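Local coordinates for protein cellobiose dehydrogenase (Myriococcum thermophilum, PDB 4QI3) that carries, in its haem-b cytochrome domain, electrons from the enzyme's flavin-containing dehydrogenase domain, probably on to lytic polysaccharide monooxygenases during oxidative cellulose degradation, at residues W155-D160 against Q174-M180; D47-F51 against N131-W135. All coordinates share one frame. Residues are numbered along the deposited sequence.

Contact 1: residues W155-D160 against Q174-M180. With HEM (protoporphyrin IX containing Fe), chain C.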
loop_
_atom_site.group_PDB
_atom_site.type_symbol
_atom_site.label_atom_id
_atom_site.label_comp_id
_atom_site.label_asym_id
_atom_site.label_seq_id
_atom_site.Cartn_x
_atom_site.Cartn_y
_atom_site.Cartn_z
ATOM N N TRP A 155 -0.182 -6.733 5.969
ATOM C CA TRP A 155 -1.331 -6.551 5.092
ATOM C C TRP A 155 -2.617 -7.012 5.786
ATOM O O TRP A 155 -2.583 -7.863 6.666
ATOM C CB TRP A 155 -1.173 -7.358 3.776
ATOM C CG TRP A 155 -1.131 -8.818 4.015
ATOM C CD1 TRP A 155 -0.041 -9.565 4.329
ATOM C CD2 TRP A 155 -2.248 -9.715 3.998
ATOM N NE1 TRP A 155 -0.405 -10.886 4.512
ATOM C CE2 TRP A 155 -1.758 -11.001 4.316
ATOM C CE3 TRP A 155 -3.618 -9.556 3.729
ATOM C CZ2 TRP A 155 -2.583 -12.118 4.395
ATOM C CZ3 TRP A 155 -4.448 -10.680 3.800
ATOM C CH2 TRP A 155 -3.927 -11.942 4.127
ATOM N N VAL A 156 -3.749 -6.441 5.379
ATOM C CA VAL A 156 -5.070 -6.974 5.735
ATOM C C VAL A 156 -6.002 -6.835 4.538
ATOM O O VAL A 156 -5.813 -5.982 3.675
ATOM C CB VAL A 156 -5.713 -6.207 6.929
ATOM C CG1 VAL A 156 -4.851 -6.300 8.192
ATOM C CG2 VAL A 156 -5.971 -4.750 6.560
ATOM N N GLN A 157 -7.001 -7.706 4.460
ATOM C CA GLN A 157 -8.146 -7.451 3.579
ATOM C C GLN A 157 -9.423 -7.579 4.384
ATOM O O GLN A 157 -9.427 -8.188 5.458
ATOM C CB GLN A 157 -8.189 -8.421 2.397
ATOM C CG GLN A 157 -6.988 -8.271 1.459
ATOM C CD GLN A 157 -7.263 -8.704 0.037
ATOM O OE1 GLN A 157 -7.389 -7.862 -0.870
ATOM N NE2 GLN A 157 -7.320 -10.018 -0.182
ATOM N N ALA A 158 -10.504 -7.008 3.872
ATOM C CA ALA A 158 -11.782 -6.999 4.597
ATOM C C ALA A 158 -12.931 -7.107 3.628
ATOM O O ALA A 158 -12.813 -6.676 2.467
ATOM C CB ALA A 158 -11.904 -5.705 5.367
ATOM N N PHE A 159 -14.056 -7.637 4.112
ATOM C CA PHE A 159 -15.220 -7.874 3.261
ATOM C C PHE A 159 -16.212 -6.699 3.157
ATOM O O PHE A 159 -16.948 -6.595 2.180
ATOM C CB PHE A 159 -15.964 -9.134 3.736
ATOM C CG PHE A 159 -15.200 -10.420 3.501
ATOM C CD1 PHE A 159 -15.124 -11.387 4.491
ATOM C CD2 PHE A 159 -14.579 -10.672 2.288
ATOM C CE1 PHE A 159 -14.438 -12.585 4.274
ATOM C CE2 PHE A 159 -13.888 -11.862 2.073
ATOM C CZ PHE A 159 -13.831 -12.821 3.066
ATOM N N ASP A 160 -16.266 -5.829 4.155
ATOM C CA ASP A 160 -17.279 -4.768 4.123
ATOM C C ASP A 160 -16.720 -3.492 3.511
ATOM O O ASP A 160 -15.524 -3.244 3.594
ATOM C CB ASP A 160 -17.809 -4.481 5.532
ATOM C CG ASP A 160 -18.582 -5.665 6.134
ATOM O OD1 ASP A 160 -19.481 -6.225 5.460
ATOM O OD2 ASP A 160 -18.289 -6.037 7.294
ATOM N N GLN A 174 -14.974 -1.702 9.893
ATOM C CA GLN A 174 -15.110 -2.823 10.809
ATOM C C GLN A 174 -13.746 -3.461 10.931
ATOM O O GLN A 174 -12.885 -3.221 10.097
ATOM C CB GLN A 174 -16.098 -3.854 10.268
ATOM C CG GLN A 174 -17.494 -3.336 10.096
ATOM C CD GLN A 174 -18.131 -2.968 11.422
ATOM O OE1 GLN A 174 -17.911 -3.631 12.447
ATOM N NE2 GLN A 174 -18.917 -1.902 11.414
ATOM N N GLN A 175 -13.530 -4.281 11.956
ATOM C CA GLN A 175 -12.274 -5.020 12.019
ATOM C C GLN A 175 -12.177 -5.881 10.767
ATOM O O GLN A 175 -13.142 -6.541 10.383
ATOM C CB GLN A 175 -12.200 -5.895 13.269
ATOM C CG GLN A 175 -10.909 -6.678 13.366
ATOM C CD GLN A 175 -10.772 -7.388 14.691
ATOM O OE1 GLN A 175 -11.416 -7.020 15.679
ATOM N NE2 GLN A 175 -9.943 -8.419 14.719
ATOM N N HIS A 176 -11.022 -5.849 10.113
ATOM C CA HIS A 176 -10.794 -6.608 8.903
ATOM C C HIS A 176 -11.015 -8.086 9.172
ATOM O O HIS A 176 -10.671 -8.607 10.247
ATOM C CB HIS A 176 -9.392 -6.322 8.355
ATOM C CG HIS A 176 -8.378 -6.176 9.430
ATOM N ND1 HIS A 176 -7.733 -7.255 9.995
ATOM C CD2 HIS A 176 -7.927 -5.081 10.078
ATOM C CE1 HIS A 176 -6.921 -6.828 10.942
ATOM N NE2 HIS A 176 -7.033 -5.519 11.017
ATOM N N ASP A 177 -11.622 -8.740 8.189
ATOM C CA ASP A 177 -12.087 -10.107 8.330
ATOM C C ASP A 177 -11.727 -10.998 7.143
ATOM O O ASP A 177 -12.216 -12.129 7.056
ATOM C CB ASP A 177 -13.604 -10.139 8.604
ATOM C CG ASP A 177 -14.420 -9.457 7.514
ATOM O OD1 ASP A 177 -13.816 -8.749 6.683
ATOM O OD2 ASP A 177 -15.673 -9.630 7.506
ATOM N N ASN A 178 -10.856 -10.518 6.248
ATOM C CA ASN A 178 -10.443 -11.324 5.097
ATOM C C ASN A 178 -8.920 -11.508 5.054
ATOM O O ASN A 178 -8.258 -11.257 4.051
ATOM C CB ASN A 178 -10.981 -10.735 3.784
ATOM C CG ASN A 178 -10.637 -11.594 2.579
ATOM O OD1 ASN A 178 -10.459 -12.808 2.701
ATOM N ND2 ASN A 178 -10.515 -10.966 1.410
ATOM N N GLY A 179 -8.378 -11.936 6.180
ATOM C CA GLY A 179 -6.977 -12.291 6.278
ATOM C C GLY A 179 -6.073 -11.155 6.743
ATOM O O GLY A 179 -6.414 -9.971 6.646
ATOM N N MET A 180 -4.933 -11.533 7.293
ATOM C CA MET A 180 -3.926 -10.572 7.732
ATOM C C MET A 180 -2.603 -11.289 7.849
ATOM O O MET A 180 -2.540 -12.497 8.029
ATOM C CB MET A 180 -4.297 -9.978 9.085
ATOM C CG MET A 180 -4.258 -11.025 10.204
ATOM S SD MET A 180 -4.876 -10.407 11.750
ATOM C CE MET A 180 -6.475 -10.030 11.247
HETATM C CHA HEM C . -4.314 -7.087 13.350
HETATM C CHB HEM C . -8.337 -4.550 14.853
HETATM C CHC HEM C . -8.076 -1.666 10.965
HETATM C CHD HEM C . -3.592 -3.642 9.968
HETATM C C1A HEM C . -5.441 -6.617 14.116
HETATM C C2A HEM C . -5.863 -7.273 15.376
HETATM C C3A HEM C . -7.050 -6.530 15.831
HETATM C C4A HEM C . -7.252 -5.495 14.791
HETATM C CMA HEM C . -7.872 -6.790 17.080
HETATM C CAA HEM C . -5.181 -8.442 16.032
HETATM C CBA HEM C . -5.778 -9.709 15.438
HETATM C CGA HEM C . -5.070 -10.919 16.003
HETATM O O1A HEM C . -4.038 -10.763 16.689
HETATM O O2A HEM C . -5.549 -12.041 15.762
HETATM C C1B HEM C . -8.676 -3.548 13.872
HETATM C C2B HEM C . -9.909 -2.776 13.965
HETATM C C3B HEM C . -9.831 -1.935 12.786
HETATM C C4B HEM C . -8.556 -2.314 12.176
HETATM C CMB HEM C . -10.980 -2.899 14.996
HETATM C CAB HEM C . -10.783 -0.925 12.268
HETATM C CBB HEM C . -11.701 -0.346 13.011
HETATM C C1C HEM C . -6.756 -1.880 10.411
HETATM C C2C HEM C . -6.233 -1.038 9.302
HETATM C C3C HEM C . -4.930 -1.639 9.012
HETATM C C4C HEM C . -4.752 -2.781 9.929
HETATM C CMC HEM C . -6.885 0.159 8.668
HETATM C CAC HEM C . -3.929 -1.198 8.018
HETATM C CBC HEM C . -4.202 -0.536 6.901
HETATM C C1D HEM C . -3.457 -4.824 10.816
HETATM C C2D HEM C . -2.315 -5.713 10.596
HETATM C C3D HEM C . -2.516 -6.750 11.597
HETATM C C4D HEM C . -3.745 -6.305 12.271
HETATM C CMD HEM C . -1.207 -5.570 9.594
HETATM C CAD HEM C . -1.661 -7.946 11.864
HETATM C CBD HEM C . -0.446 -7.552 12.717
HETATM C CGD HEM C . -0.794 -7.203 14.152
HETATM O O1D HEM C . -0.449 -6.074 14.578
HETATM O O2D HEM C . -1.390 -8.034 14.872
HETATM N NA HEM C . -6.339 -5.576 13.670
HETATM N NB HEM C . -7.886 -3.309 12.819
HETATM N NC HEM C . -5.912 -3.023 10.754
HETATM N ND HEM C . -4.329 -5.183 11.794
HETATM FE FE HEM C . -6.045 -4.136 12.363
HETATM O O HOH W 1 -11.366 -8.245 0.614
#
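A haem-ligating loop laid along the end of a beta strand is the principle here: residues 174-180 run back beside strand 150-158 and carry an axial ligand to the iron. His176 NE2 binds HEM FE at 2.2 Å, and Met74 supplies the other axial ligand, the His/Met pair of this cytochrome family. Val156 CG1 sits over the face of the His176 ring, a CH-pi contact 3.5 Å from its centroid, and also reaches HEM C1D at 3.3 Å, so one side chain packs on both ligand and porphyrin. The backbone fixes the loop beside the strand: Gln157 N donates to Gly179 O (3.2 Å) and Asn178 N to Gln157 O (2.8 Å). Phi/psi 93/157 at Gly179 calls for glycine: a CB would press on Asn178 O and clash with Trp155 CH2. Further on, Phe159 N donates to Asp177 OD1 (2.8 Å), while Asn178 CB lies over the Phe159 ring, 3.7 Å from its centroid. Water 1 joins Ala158 O to Asn178 ND2, and Asn178 OD1 accepts from Gln30 N. Val156 and Met180 form an antiparallel non-hydrogen-bonded pair where the loop enters strand 180-186, an edge strand of its sheet; on its other side, strand 150-158 is hydrogen-bonded to strand 65-69.

Contact 2: residues D47-F51 against N131-W135; sequences DASEF and NCLQW
Residues 47-51 and 131-135, 80 residues apart in sequence, are joined through two backbone carbonyls, Ser49 O and Ala48 O, each accepting from the other segment. Ala48 is extended (-79/159), Ser49 turns (-102/-14), and Glu50 and Phe51 extend again. Opposite, Asn131 takes left-handed angles (57/41), Cys132 (-104/-16) and Leu133 (-94/-6) continue the turn, and Gln134 opens a strand. Ser49 and Leu133 are in register, CA to CA 4.8 Å. Ser49 O is a bifurcated acceptor, receiving Cys132 N at 2.9 Å and Leu133 N at 3.1 Å. Gln134 (m, p) bends back so that its NE2 donates to Ala48 O at 3.0 Å, nearly linearly; thus a side-chain amide satisfies the second carbonyl. Water 2 accepts from Asn131 N (3.0 Å), donates to Glu50 OE1 (3.0 Å) and hydrogen-bonds Ser49 OG (2.6 Å). The Glu50 carboxylate is further met by Tyr196, Arg128 and Lys130. On the apolar side, Leu133 (m, t) places CD1 4.1 Å from Ala48 CB and CD2 3.8 Å from Phe51 CD1, while Cys132 CB lies 4.0 Å from Phe51 CE1. Cys132 is disulfide-bonded to Cys129, closing a tight loop at the end of strand 122-130. The contact thus joins the start of strand 51-58 to the connection between its sheet neighbour 122-130 and the two-stranded hairpin 134-137/140-143, with Phe51 packed on Phe35, Val37 and Phe127.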
loop_
_atom_site.group_PDB
_atom_site.type_symbol
_atom_site.label_atom_id
_atom_site.label_comp_id
_atom_site.label_asym_id
_atom_site.label_seq_id
_atom_site.Cartn_x
_atom_site.Cartn_y
_atom_site.Cartn_z
ATOM N N ASP A 47 18.643 4.936 2.554
ATOM C CA ASP A 47 17.213 4.815 2.869
ATOM C C ASP A 47 16.398 5.848 2.112
ATOM O O ASP A 47 16.691 7.045 2.180
ATOM C CB ASP A 47 16.944 5.005 4.363
ATOM C CG ASP A 47 17.306 3.794 5.183
ATOM O OD1 ASP A 47 17.621 2.740 4.598
ATOM O OD2 ASP A 47 17.275 3.902 6.427
ATOM N N ALA A 48 15.382 5.377 1.387
ATOM C CA ALA A 48 14.458 6.257 0.691
ATOM C C ALA A 48 13.423 6.830 1.645
ATOM O O ALA A 48 13.139 6.248 2.686
ATOM C CB ALA A 48 13.753 5.497 -0.461
ATOM N N SER A 49 12.815 7.942 1.256
ATOM C CA SER A 49 11.690 8.508 1.992
ATOM C C SER A 49 10.353 8.198 1.304
ATOM O O SER A 49 9.294 8.388 1.897
ATOM C CB SER A 49 11.837 10.020 2.112
ATOM O OG SER A 49 11.861 10.624 0.833
ATOM N N GLU A 50 10.399 7.739 0.056
ATOM C CA GLU A 50 9.184 7.513 -0.728
ATOM C C GLU A 50 9.325 6.319 -1.633
ATOM O O GLU A 50 10.419 5.780 -1.837
ATOM C CB GLU A 50 8.862 8.751 -1.552
ATOM C CG GLU A 50 9.879 9.091 -2.634
ATOM C CD GLU A 50 9.339 10.161 -3.552
ATOM O OE1 GLU A 50 9.309 11.332 -3.129
ATOM O OE2 GLU A 50 8.894 9.817 -4.671
ATOM N N PHE A 51 8.183 5.893 -2.169
ATOM C CA PHE A 51 8.142 4.806 -3.132
ATOM C C PHE A 51 6.927 4.971 -4.030
ATOM O O PHE A 51 6.036 5.766 -3.742
ATOM C CB PHE A 51 8.091 3.443 -2.427
ATOM C CG PHE A 51 6.850 3.215 -1.607
ATOM C CD1 PHE A 51 6.758 3.692 -0.306
ATOM C CD2 PHE A 51 5.785 2.514 -2.136
ATOM C CE1 PHE A 51 5.623 3.465 0.445
ATOM C CE2 PHE A 51 4.638 2.289 -1.391
ATOM C CZ PHE A 51 4.556 2.760 -0.106
ATOM N N ASN A 131 7.067 10.850 1.295
ATOM C CA ASN A 131 7.340 10.975 2.726
ATOM C C ASN A 131 6.641 9.906 3.541
ATOM O O ASN A 131 6.145 10.170 4.642
ATOM C CB ASN A 131 6.944 12.371 3.208
ATOM C CG ASN A 131 7.716 13.467 2.489
ATOM O OD1 ASN A 131 8.946 13.448 2.449
ATOM N ND2 ASN A 131 6.992 14.407 1.886
ATOM N N CYS A 132 6.648 8.692 3.006
ATOM C CA CYS A 132 5.893 7.589 3.603
ATOM C C CYS A 132 6.759 6.615 4.358
ATOM O O CYS A 132 6.245 5.840 5.153
ATOM C CB CYS A 132 5.126 6.819 2.527
ATOM S SG CYS A 132 3.674 7.684 1.950
ATOM N N LEU A 133 8.069 6.651 4.135
ATOM C CA LEU A 133 8.924 5.649 4.762
ATOM C C LEU A 133 9.554 6.046 6.091
ATOM O O LEU A 133 10.207 5.223 6.717
ATOM C CB LEU A 133 9.970 5.121 3.781
ATOM C CG LEU A 133 9.345 4.464 2.554
ATOM C CD1 LEU A 133 10.448 4.141 1.548
ATOM C CD2 LEU A 133 8.549 3.209 2.968
ATOM N N GLN A 134 9.366 7.301 6.496
ATOM C CA GLN A 134 9.645 7.756 7.869
ATOM C C GLN A 134 8.412 8.498 8.340
ATOM O O GLN A 134 7.889 9.350 7.623
ATOM C CB GLN A 134 10.858 8.697 7.948
ATOM C CG GLN A 134 12.157 8.060 7.548
ATOM C CD GLN A 134 12.301 7.966 6.053
ATOM O OE1 GLN A 134 11.892 8.871 5.317
ATOM N NE2 GLN A 134 12.880 6.866 5.588
ATOM N N TRP A 135 7.931 8.174 9.534
ATOM C CA TRP A 135 6.672 8.728 9.986
ATOM C C TRP A 135 6.753 9.210 11.422
ATOM O O TRP A 135 7.612 8.777 12.195
ATOM C CB TRP A 135 5.566 7.678 9.869
ATOM C CG TRP A 135 5.900 6.365 10.510
ATOM C CD1 TRP A 135 5.871 6.061 11.852
ATOM C CD2 TRP A 135 6.305 5.173 9.835
ATOM N NE1 TRP A 135 6.227 4.742 12.039
ATOM C CE2 TRP A 135 6.486 4.173 10.815
ATOM C CE3 TRP A 135 6.513 4.843 8.484
ATOM C CZ2 TRP A 135 6.899 2.880 10.491
ATOM C CZ3 TRP A 135 6.914 3.560 8.170
ATOM C CH2 TRP A 135 7.092 2.590 9.169
HETATM O O HOH W 2 9.624 11.557 -0.177
#

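Overall arrangement
Both contacts belong to a single cytochrome domain with an immunoglobulin-like beta-sandwich fold, and they lie on opposite sides of its centre: their centres are 25 Å apart, their nearest atoms about 12 Å, and they do not touch. Contact 2 closes before contact 1 opens, so they follow in series. Each serves a different sheet. Contact 2 sits at the ends of strands 51-58 and 122-130, neighbours in one six-stranded sheet; contact 1 joins strand 150-158 of the other to the loop entering strand 180-186. The haem is bound directly at contact 1, whereas contact 2 does not touch it; the haem lies about 12 Å from the side chain of Phe51.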